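Local atomic coordinates of probable aminotransferase (Pseudomonas aeruginosa, PDB entry 5YKR), a protein that belongs to the class-III aminotransferase family of enzymes that depend on pyridoxal phosphate. Residues A101-R106 with G331-L336; G121-R126 with A341-V346; I258-T263 with G270-H275; C266-Y271 with D350-M355. One frame throughout, in Å; residues are numbered along the deposited sequence. Where two conformers were deposited one is given.

Interaction 1 of 4, residues A101-R106 with G331-L336; sequences ARQARR and GNALQL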
# COMPACT_ATOMS: atom_id res chain seq x y z
N ALA A 101 18.03 -7.19 -6.31
CA ALA A 101 18.88 -6.63 -7.36
C ALA A 101 18.69 -7.40 -8.67
O ALA A 101 18.53 -6.80 -9.76
CB ALA A 101 20.34 -6.69 -6.92
N ARG A 102 18.72 -8.72 -8.59
CA ARG A 102 18.60 -9.58 -9.78
C ARG A 102 17.26 -9.36 -10.48
O ARG A 102 17.18 -9.20 -11.73
CB ARG A 102 18.76 -11.05 -9.43
CG ARG A 102 18.50 -12.05 -10.54
CD ARG A 102 18.88 -13.46 -10.11
NE ARG A 102 18.27 -13.89 -8.88
CZ ARG A 102 18.89 -14.12 -7.70
NH1 ARG A 102 20.23 -13.96 -7.43
NH2 ARG A 102 18.13 -14.54 -6.74
N GLN A 103 16.18 -9.34 -9.69
CA GLN A 103 14.87 -9.20 -10.31
C GLN A 103 14.67 -7.81 -10.85
O GLN A 103 14.03 -7.64 -11.90
CB GLN A 103 13.76 -9.64 -9.38
CG GLN A 103 12.39 -9.73 -10.05
CD GLN A 103 12.37 -10.76 -11.18
OE1 GLN A 103 12.93 -11.84 -11.05
NE2 GLN A 103 11.77 -10.41 -12.29
N ALA A 104 15.14 -6.77 -10.19
CA ALA A 104 14.96 -5.42 -10.70
C ALA A 104 15.54 -5.31 -12.12
O ALA A 104 14.99 -4.66 -13.01
CB ALA A 104 15.60 -4.40 -9.77
N ARG A 105 16.66 -5.99 -12.34
CA ARG A 105 17.33 -5.98 -13.64
C ARG A 105 16.68 -6.85 -14.69
O ARG A 105 17.07 -6.79 -15.86
CB ARG A 105 18.79 -6.38 -13.44
CG ARG A 105 19.53 -5.29 -12.65
CD ARG A 105 21.02 -5.47 -12.50
NE ARG A 105 21.62 -4.30 -11.83
CZ ARG A 105 22.26 -4.30 -10.67
NH1 ARG A 105 22.40 -5.42 -9.96
NH2 ARG A 105 22.75 -3.17 -10.22
N ARG A 106 15.63 -7.58 -14.32
CA ARG A 106 14.87 -8.37 -15.32
C ARG A 106 13.38 -8.19 -15.27
O ARG A 106 12.64 -8.97 -15.83
CB ARG A 106 15.26 -9.82 -15.23
CG ARG A 106 14.83 -10.57 -14.04
CD ARG A 106 15.32 -12.05 -14.19
NE ARG A 106 14.99 -12.86 -12.99
CZ ARG A 106 15.59 -14.00 -12.64
NH1 ARG A 106 16.61 -14.48 -13.32
NH2 ARG A 106 15.22 -14.67 -11.54
N GLY A 331 1.52 -7.91 -5.74
CA GLY A 331 1.88 -9.18 -6.31
C GLY A 331 2.88 -9.10 -7.43
O GLY A 331 2.84 -9.96 -8.34
N ASN A 332 3.73 -8.07 -7.43
CA ASN A 332 4.65 -7.88 -8.53
C ASN A 332 5.90 -8.77 -8.48
O ASN A 332 6.21 -9.37 -7.46
CB ASN A 332 4.94 -6.40 -8.79
CG ASN A 332 5.90 -5.74 -7.89
OD1 ASN A 332 6.68 -6.34 -7.16
ND2 ASN A 332 5.86 -4.39 -7.99
N ALA A 333 6.61 -8.81 -9.60
CA ALA A 333 7.76 -9.70 -9.69
C ALA A 333 8.83 -9.42 -8.63
O ALA A 333 9.43 -10.33 -8.07
CB ALA A 333 8.36 -9.58 -11.09
N LEU A 334 9.03 -8.14 -8.35
CA LEU A 334 10.06 -7.77 -7.36
C LEU A 334 9.67 -8.23 -5.97
O LEU A 334 10.50 -8.81 -5.23
CB LEU A 334 10.26 -6.24 -7.41
CG LEU A 334 11.50 -5.75 -6.71
CD1 LEU A 334 12.72 -6.23 -7.45
CD2 LEU A 334 11.52 -4.26 -6.60
N GLN A 335 8.41 -8.03 -5.57
CA GLN A 335 7.93 -8.54 -4.29
C GLN A 335 8.10 -10.04 -4.17
O GLN A 335 8.57 -10.55 -3.16
CB GLN A 335 6.44 -8.25 -4.09
CG GLN A 335 6.07 -6.78 -3.84
CD GLN A 335 4.53 -6.69 -3.69
OE1 GLN A 335 3.80 -7.32 -4.49
NE2 GLN A 335 4.04 -6.02 -2.68
N LEU A 336 7.70 -10.76 -5.23
CA LEU A 336 7.74 -12.21 -5.17
C LEU A 336 9.19 -12.74 -5.08
O LEU A 336 9.45 -13.74 -4.39
CB LEU A 336 7.00 -12.81 -6.37
CG LEU A 336 5.50 -13.08 -6.14
CD1 LEU A 336 5.29 -14.20 -5.12
CD2 LEU A 336 4.71 -11.87 -5.71
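Ala333 and Leu334, in the first turn of helix 333-346, meet Gln103 and Ala104 at the end of helix 94-104. Taking 331-336 in order, Gly331 adopts a positive phi that suits glycine and leads into Asn332, the N-cap. Asn332 OD1 receives Gln335 N at 2.9 Å, nearly along the C=O axis, while Asn332 N returns a bond to Gln335 OE1: a capping box, which gives Gln335 N an acceptor in the first turn. Asn332 ND2 reaches across the dimer interface to the carbonyl of Gly291 of the second subunit.

Ala333 comes next, small enough for the amide of Gln103 to lie close, with Gln103 NE2 3.7 Å from Ala333 CB. The aliphatic part of the glutamine also touches backbone, Gln103 CG standing 3.6 Å from Ala333 O. With CG anti to its own N (chi1 -171°) and a bend at chi2, Gln103 keeps its polar end at its own helix terminus: Gln103 NE2 donates to the carbonyl of Gly107, and Gln103 OE1 accepts from Arg106 NE at 3.0 Å, the donor standing above the carbonyl plane.

Leu334 fills the neighbouring position. Its CD1 methyl touches the backbone of the other helix, 3.7 Å from Ala104 N, and lies 4.1 Å from Ala104 CB. Alanine suits a helix pressed from two directions, since Ala104 also packs on Ala97 of the second subunit.

Interaction 2 of 4, residues G121-R126 with A341-V346; sequences GAELAR and ATFAEV
Two chi1 choices bring Glu123 and Phe343 together: Glu123 CG stands anti to the backbone N (chi1 168°), and Phe343 CG anti to its carbonyl carbon (chi1 -63°). A bend at chi2 of the glutamate then lays its CG methylene and OE2 against Phe343 CB, with the carboxylate still facing Arg126. Glu123 CG lies 3.7 Å from Phe343 CB, and the carboxylate and ring planes are 35° apart.

Farther out on the ring, Leu124 takes over. Its branched end swings nearer to the other helix than its CB direction would suggest, and Leu124 CD2 rests 3.7 Å from Phe343 CE2 in an oblique approach. A long flat phenylalanine suits this place because it spans both neighbours, CB against the glutamate and the far rim against leucine.

The buried charge of Glu123 is answered within its own helix. Arg126 grips it side-on, Arg126 NE giving 3.0 Å to Glu123 OE1 and Arg126 NH2 2.9 Å to Glu123 OE2, each from above the carboxylate plane. Arg127 adds a salt bridge to Glu123 OE2; these positive neighbours would be expected to favour the ionised glutamate and limit its rotation. Trp119 and Arg127 also touch Phe343, while Trp41 of the second subunit packs on Leu124. Here helices 115-128 and 333-346 pack against each other within the class-III aminotransferase fold, through an apolar seam bordered by a salt-bridge network.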
# COMPACT_ATOMS: atom_id res chain seq x y z
N GLY A 121 3.71 -19.53 -3.72
CA GLY A 121 2.39 -20.00 -3.38
C GLY A 121 2.43 -21.33 -2.62
O GLY A 121 1.73 -21.51 -1.61
N ALA A 122 3.22 -22.25 -3.11
CA ALA A 122 3.37 -23.55 -2.46
C ALA A 122 4.01 -23.44 -1.08
O ALA A 122 3.57 -24.10 -0.11
CB ALA A 122 4.16 -24.51 -3.35
N GLU A 123 4.99 -22.52 -0.96
CA GLU A 123 5.63 -22.29 0.31
C GLU A 123 4.67 -21.74 1.37
O GLU A 123 4.73 -22.17 2.53
CB GLU A 123 6.83 -21.36 0.13
CG GLU A 123 7.43 -20.80 1.43
CD GLU A 123 8.11 -21.83 2.31
OE1 GLU A 123 8.39 -22.98 1.88
OE2 GLU A 123 8.47 -21.45 3.45
N LEU A 124 3.86 -20.77 0.96
CA LEU A 124 2.92 -20.18 1.91
C LEU A 124 1.95 -21.25 2.44
O LEU A 124 1.65 -21.29 3.65
CB LEU A 124 2.14 -19.04 1.29
CG LEU A 124 2.95 -17.76 0.99
CD1 LEU A 124 2.20 -16.86 0.02
CD2 LEU A 124 3.27 -17.05 2.27
N ALA A 125 1.46 -22.09 1.55
CA ALA A 125 0.54 -23.15 1.97
C ALA A 125 1.21 -24.14 2.91
O ALA A 125 0.59 -24.57 3.90
CB ALA A 125 -0.04 -23.83 0.75
N ARG A 126 2.45 -24.49 2.62
CA ARG A 126 3.22 -25.40 3.49
C ARG A 126 3.48 -24.78 4.86
O ARG A 126 3.26 -25.40 5.91
CB ARG A 126 4.59 -25.72 2.85
CG ARG A 126 5.46 -26.64 3.69
CD ARG A 126 6.95 -26.41 3.37
NE ARG A 126 7.48 -25.12 3.82
CZ ARG A 126 7.77 -24.82 5.06
NH1 ARG A 126 7.51 -25.68 6.07
NH2 ARG A 126 8.27 -23.64 5.34
N ALA A 341 13.22 -15.33 -1.48
CA ALA A 341 14.46 -15.35 -0.73
C ALA A 341 14.23 -15.35 0.76
O ALA A 341 14.92 -16.03 1.52
CB ALA A 341 15.32 -14.17 -1.14
N THR A 342 13.26 -14.56 1.23
CA THR A 342 12.99 -14.51 2.63
C THR A 342 12.54 -15.84 3.20
O THR A 342 13.06 -16.30 4.25
CB THR A 342 11.93 -13.40 2.90
OG1 THR A 342 12.47 -12.14 2.51
CG2 THR A 342 11.54 -13.37 4.37
N PHE A 343 11.55 -16.47 2.56
CA PHE A 343 11.06 -17.72 3.06
C PHE A 343 12.06 -18.87 2.90
O PHE A 343 12.16 -19.74 3.78
CB PHE A 343 9.73 -18.09 2.42
CG PHE A 343 8.61 -17.11 2.73
CD1 PHE A 343 8.31 -16.77 4.04
CD2 PHE A 343 7.82 -16.59 1.73
CE1 PHE A 343 7.28 -15.88 4.35
CE2 PHE A 343 6.75 -15.74 2.02
CZ PHE A 343 6.52 -15.37 3.32
N ALA A 344 12.81 -18.86 1.82
CA ALA A 344 13.75 -20.01 1.56
C ALA A 344 15.02 -19.90 2.40
O ALA A 344 15.55 -20.91 2.85
CB ALA A 344 14.10 -20.06 0.10
N GLU A 345 15.52 -18.68 2.57
CA GLU A 345 16.86 -18.47 3.11
C GLU A 345 16.95 -17.78 4.45
O GLU A 345 17.98 -17.93 5.12
CB GLU A 345 17.73 -17.72 2.10
CG GLU A 345 17.74 -18.31 0.71
CD GLU A 345 18.37 -19.68 0.61
OE1 GLU A 345 19.23 -20.02 1.47
OE2 GLU A 345 17.99 -20.40 -0.31
N VAL A 346 15.90 -17.06 4.86
CA VAL A 346 16.00 -16.20 6.04
C VAL A 346 15.16 -16.69 7.22
O VAL A 346 15.64 -16.78 8.32
CB VAL A 346 15.64 -14.75 5.67
CG1 VAL A 346 15.68 -13.83 6.87
CG2 VAL A 346 16.60 -14.23 4.60

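Interaction 3 of 4, residues I258-T263 with G270-H275; sequences IDETHT and GYSGAH
The carboxylate of Glu260 points end-on at the start of helix 270-275, one oxygen for each of two consecutive backbone amides. Glu260 OE1 takes Tyr271 N at 2.8 Å and Glu260 OE2 takes Ser272 N at 2.7 Å, both through syn lone pairs, so the flat group faces the paired N-H bonds like a fork. The side chain of Ser272 comes to the same oxygen from another direction: Ser272 OG donates to Glu260 OE2 at 2.7 Å, nearly in line with the C-O bond, from a chi1 of -66° that sets the hydroxyl beside its own backbone N.

From its own side of the contact, Thr263 OG1 donates to Glu260 OE1 at 2.6 Å from above the carboxylate plane. Its chi1 of 59° places the hydroxyl between backbone N and carbonyl carbon, turned back toward the glutamate. Gly270 precedes the amides with positive phi and its CA only 3.4 Å from Glu260 OE1, where the absence of a side chain lets the carboxylate come close. Ile258 CG2, at the end of strand 255-259, lies 3.6 Å from Ser272 OG.

Strand 255-259 and helix 270-275 belong to one beta-alpha-beta unit, completed by strand 281-284. Next door, Asp259 OD2 lies close to N1 of the pyridoxal-modified lysine at position 286. Four donors on a buried carboxylate near the start of a helix, whose dipole may also favour negative charge, would be expected to stabilise ionised Glu260 and fix the rotation of the carboxylate.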
# COMPACT_ATOMS: atom_id res chain seq x y z
N ILE A 258 -6.67 -13.82 11.63
CA ILE A 258 -5.54 -13.74 12.55
C ILE A 258 -4.43 -12.95 11.85
O ILE A 258 -3.92 -13.35 10.80
CB ILE A 258 -5.06 -15.14 12.97
CG1 ILE A 258 -6.20 -15.90 13.69
CG2 ILE A 258 -3.83 -15.03 13.83
CD1 ILE A 258 -6.66 -15.31 14.95
N ASP A 259 -4.10 -11.80 12.43
CA ASP A 259 -3.11 -10.86 11.92
C ASP A 259 -1.79 -11.06 12.68
O ASP A 259 -1.67 -10.72 13.85
CB ASP A 259 -3.61 -9.41 12.10
CG ASP A 259 -2.68 -8.37 11.55
OD1 ASP A 259 -1.55 -8.67 11.12
OD2 ASP A 259 -3.14 -7.15 11.57
N GLU A 260 -0.80 -11.61 11.95
CA GLU A 260 0.48 -12.03 12.50
C GLU A 260 1.61 -11.10 12.12
O GLU A 260 2.80 -11.43 12.22
CB GLU A 260 0.82 -13.46 12.07
CG GLU A 260 -0.18 -14.45 12.70
CD GLU A 260 0.50 -15.46 13.63
OE1 GLU A 260 1.52 -15.13 14.31
OE2 GLU A 260 -0.03 -16.61 13.74
N THR A 261 1.24 -9.88 11.70
CA THR A 261 2.27 -8.92 11.25
C THR A 261 3.40 -8.69 12.28
O THR A 261 4.55 -8.45 11.91
CB THR A 261 1.58 -7.64 10.77
OG1 THR A 261 0.75 -7.96 9.64
CG2 THR A 261 2.56 -6.57 10.37
N HIS A 262 3.05 -8.70 13.57
CA HIS A 262 4.03 -8.72 14.67
C HIS A 262 4.26 -10.08 15.26
O HIS A 262 5.41 -10.40 15.62
CB HIS A 262 3.69 -7.74 15.77
CG HIS A 262 3.95 -6.31 15.44
ND1 HIS A 262 3.41 -5.28 16.19
CD2 HIS A 262 4.80 -5.74 14.55
CE1 HIS A 262 3.87 -4.13 15.73
NE2 HIS A 262 4.71 -4.37 14.73
N THR A 263 3.23 -10.89 15.46
CA THR A 263 3.36 -12.16 16.16
C THR A 263 4.11 -13.23 15.34
O THR A 263 4.40 -14.29 15.90
CB THR A 263 2.03 -12.67 16.67
OG1 THR A 263 1.14 -12.83 15.56
CG2 THR A 263 1.43 -11.69 17.70
N GLY A 270 4.55 -18.48 12.66
CA GLY A 270 3.78 -17.58 13.48
C GLY A 270 3.30 -18.21 14.80
O GLY A 270 3.59 -19.35 15.15
N TYR A 271 2.58 -17.39 15.55
CA TYR A 271 1.90 -17.85 16.76
C TYR A 271 0.95 -18.99 16.42
O TYR A 271 0.85 -19.99 17.16
CB TYR A 271 1.15 -16.67 17.43
CG TYR A 271 0.51 -17.02 18.76
CD1 TYR A 271 -0.69 -17.69 18.83
CD2 TYR A 271 1.17 -16.73 19.96
CE1 TYR A 271 -1.27 -18.01 20.06
CE2 TYR A 271 0.60 -17.06 21.19
CZ TYR A 271 -0.62 -17.73 21.22
OH TYR A 271 -1.24 -18.12 22.39
N SER A 272 0.24 -18.84 15.28
CA SER A 272 -0.76 -19.82 14.87
C SER A 272 -0.14 -21.19 14.71
O SER A 272 -0.69 -22.19 15.15
CB SER A 272 -1.47 -19.40 13.59
OG SER A 272 -2.25 -18.22 13.76
N GLY A 273 1.02 -21.25 14.06
CA GLY A 273 1.70 -22.54 13.89
C GLY A 273 2.27 -23.08 15.20
O GLY A 273 2.19 -24.30 15.43
N ALA A 274 2.77 -22.20 16.06
CA ALA A 274 3.39 -22.63 17.31
C ALA A 274 2.35 -23.15 18.32
O ALA A 274 2.70 -23.99 19.13
CB ALA A 274 4.17 -21.49 17.91
N HIS A 275 1.11 -22.66 18.24
CA HIS A 275 0.06 -22.95 19.23
C HIS A 275 -1.14 -23.66 18.65
O HIS A 275 -2.17 -23.78 19.32
CB HIS A 275 -0.35 -21.64 19.97
CG HIS A 275 0.77 -21.06 20.74
ND1 HIS A 275 1.17 -21.53 21.98
CD2 HIS A 275 1.69 -20.13 20.39
CE1 HIS A 275 2.24 -20.87 22.37
NE2 HIS A 275 2.57 -20.00 21.44

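Interaction 4 of 4, residues C266-Y271 with D350-M355; sequences CGPAGY and DAYRHM
One face of the Tyr352 ring is covered by the peptide link between Gly267 and Pro268: Pro268 N lies 3.6 Å above the centre of the ring, and Gly267 C sits 3.3 Å above its plane, displaced toward the rim. Carbons on each side of that peptide add CH-pi contacts over the same face. Gly267 CA is 3.9 Å from the ring centroid, 28° off the normal, and Pro268 CD is 4.0 Å from it and closer to the normal, at 18°. The proline ring and the tyrosine side chain lie alongside one another, running opposite ways.

Each residue type fits its place. Gly267 has backbone angles that only glycine takes up comfortably, and a CB there would be crowded by Pro268 CD; the aromatic ring meets its CA and carbonyl. Proline offers CD, a polarised carbon well suited to a pi face, and its fixed phi favours the type I beta turn from Gly267 to Gly270. A tyrosine gives a broad surface plus a polar tip: Tyr352 OH is hydrogen-bonded to the carbonyl of Ile264, and it lies 3.2 Å from Gly267 O. A chi1 of -84° directs the ring from its helix toward the turn.

Arg127 in helix 115-128 also meets the turn, donating to the carbonyl of Pro268. Thus the loop between strand 255-259 and helix 270-275 is met by helix 349-372 through Tyr352 and by helix 115-128 through Arg127.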
# COMPACT_ATOMS: atom_id res chain seq x y z
N CYS A 266 6.95 -15.13 16.88
CA CYS A 266 6.79 -16.36 17.68
C CYS A 266 7.43 -17.58 17.05
O CYS A 266 7.65 -18.60 17.73
CB CYS A 266 5.33 -16.60 17.91
SG CYS A 266 4.60 -15.34 18.99
N GLY A 267 7.68 -17.54 15.74
CA GLY A 267 8.26 -18.70 15.07
C GLY A 267 8.06 -18.61 13.58
O GLY A 267 7.32 -17.74 13.10
N PRO A 268 8.64 -19.57 12.84
CA PRO A 268 8.59 -19.49 11.39
C PRO A 268 7.19 -19.68 10.79
O PRO A 268 6.97 -19.33 9.63
CB PRO A 268 9.54 -20.59 10.93
CG PRO A 268 9.72 -21.43 12.08
CD PRO A 268 9.50 -20.66 13.31
N ALA A 269 6.26 -20.21 11.56
CA ALA A 269 4.87 -20.39 11.18
C ALA A 269 3.97 -19.50 12.03
O ALA A 269 2.76 -19.73 12.11
CB ALA A 269 4.48 -21.86 11.29
N GLY A 270 4.55 -18.48 12.66
CA GLY A 270 3.78 -17.58 13.48
C GLY A 270 3.30 -18.21 14.80
O GLY A 270 3.59 -19.35 15.15
N TYR A 271 2.58 -17.39 15.55
CA TYR A 271 1.90 -17.85 16.76
C TYR A 271 0.95 -18.99 16.42
O TYR A 271 0.85 -19.99 17.16
CB TYR A 271 1.15 -16.67 17.43
CG TYR A 271 0.51 -17.02 18.76
CD1 TYR A 271 -0.69 -17.69 18.83
CD2 TYR A 271 1.17 -16.73 19.96
CE1 TYR A 271 -1.27 -18.01 20.06
CE2 TYR A 271 0.60 -17.06 21.19
CZ TYR A 271 -0.62 -17.73 21.22
OH TYR A 271 -1.24 -18.12 22.39
N ASP A 350 16.76 -22.30 12.21
CA ASP A 350 18.02 -21.89 12.81
C ASP A 350 18.04 -20.39 13.14
O ASP A 350 18.57 -19.96 14.17
CB ASP A 350 19.22 -22.20 11.89
CG ASP A 350 19.57 -23.66 11.78
OD1 ASP A 350 19.12 -24.49 12.58
OD2 ASP A 350 20.38 -24.02 10.86
N ALA A 351 17.46 -19.60 12.24
CA ALA A 351 17.40 -18.15 12.45
C ALA A 351 16.59 -17.86 13.72
O ALA A 351 17.00 -17.06 14.57
CB ALA A 351 16.79 -17.46 11.25
N TYR A 352 15.42 -18.49 13.80
CA TYR A 352 14.57 -18.26 14.96
C TYR A 352 15.23 -18.76 16.25
O TYR A 352 15.08 -18.15 17.29
CB TYR A 352 13.19 -18.83 14.75
CG TYR A 352 12.24 -17.92 13.99
CD1 TYR A 352 12.11 -17.99 12.60
CD2 TYR A 352 11.40 -17.06 14.67
CE1 TYR A 352 11.19 -17.21 11.91
CE2 TYR A 352 10.52 -16.24 13.98
CZ TYR A 352 10.40 -16.32 12.63
OH TYR A 352 9.45 -15.56 11.98
N ARG A 353 15.94 -19.87 16.20
CA ARG A 353 16.61 -20.37 17.39
C ARG A 353 17.54 -19.31 17.95
O ARG A 353 17.56 -19.05 19.17
CB ARG A 353 17.34 -21.66 17.10
CG ARG A 353 17.96 -22.27 18.35
CD ARG A 353 18.63 -23.65 18.09
NE ARG A 353 17.91 -24.50 17.13
CZ ARG A 353 18.24 -24.67 15.84
NH1 ARG A 353 19.38 -24.16 15.34
NH2 ARG A 353 17.48 -25.40 15.07
N HIS A 354 18.35 -18.73 17.08
CA HIS A 354 19.26 -17.66 17.49
C HIS A 354 18.49 -16.46 18.03
O HIS A 354 18.82 -15.91 19.09
CB HIS A 354 20.12 -17.22 16.31
CG HIS A 354 21.03 -16.08 16.62
ND1 HIS A 354 22.28 -16.27 17.18
CD2 HIS A 354 20.90 -14.75 16.44
CE1 HIS A 354 22.85 -15.10 17.36
NE2 HIS A 354 22.04 -14.16 16.92
N MET A 355 17.47 -16.04 17.30
CA MET A 355 16.67 -14.88 17.74
C MET A 355 16.05 -15.12 19.13
O MET A 355 16.02 -14.22 19.98
CB MET A 355 15.60 -14.59 16.69
CG MET A 355 16.16 -14.05 15.38
SD MET A 355 15.10 -14.22 13.94
CE MET A 355 13.76 -13.11 14.36

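How the interactions relate
Along the chain, the first segments of interactions 1 and 2 come early, interaction 3 is nested inside the loops both close, and interaction 4 starts where 3 ends. Interactions 1 and 2, with centres about 16 Å apart, share helix 333-346, which thus packs on helices 94-104 and 115-128; both touch the second subunit. Helix 349-372 follows and carries interaction 4, whose centre is about 14 Å from that of interaction 2; the two touch where Val346 O meets Ala351 CB. Interactions 3 and 4 have Gly270 and Tyr271 in common, their centres about 11 Å apart. The series therefore runs from the dimer interface to the strand end beside the pyridoxal-bearing lysine.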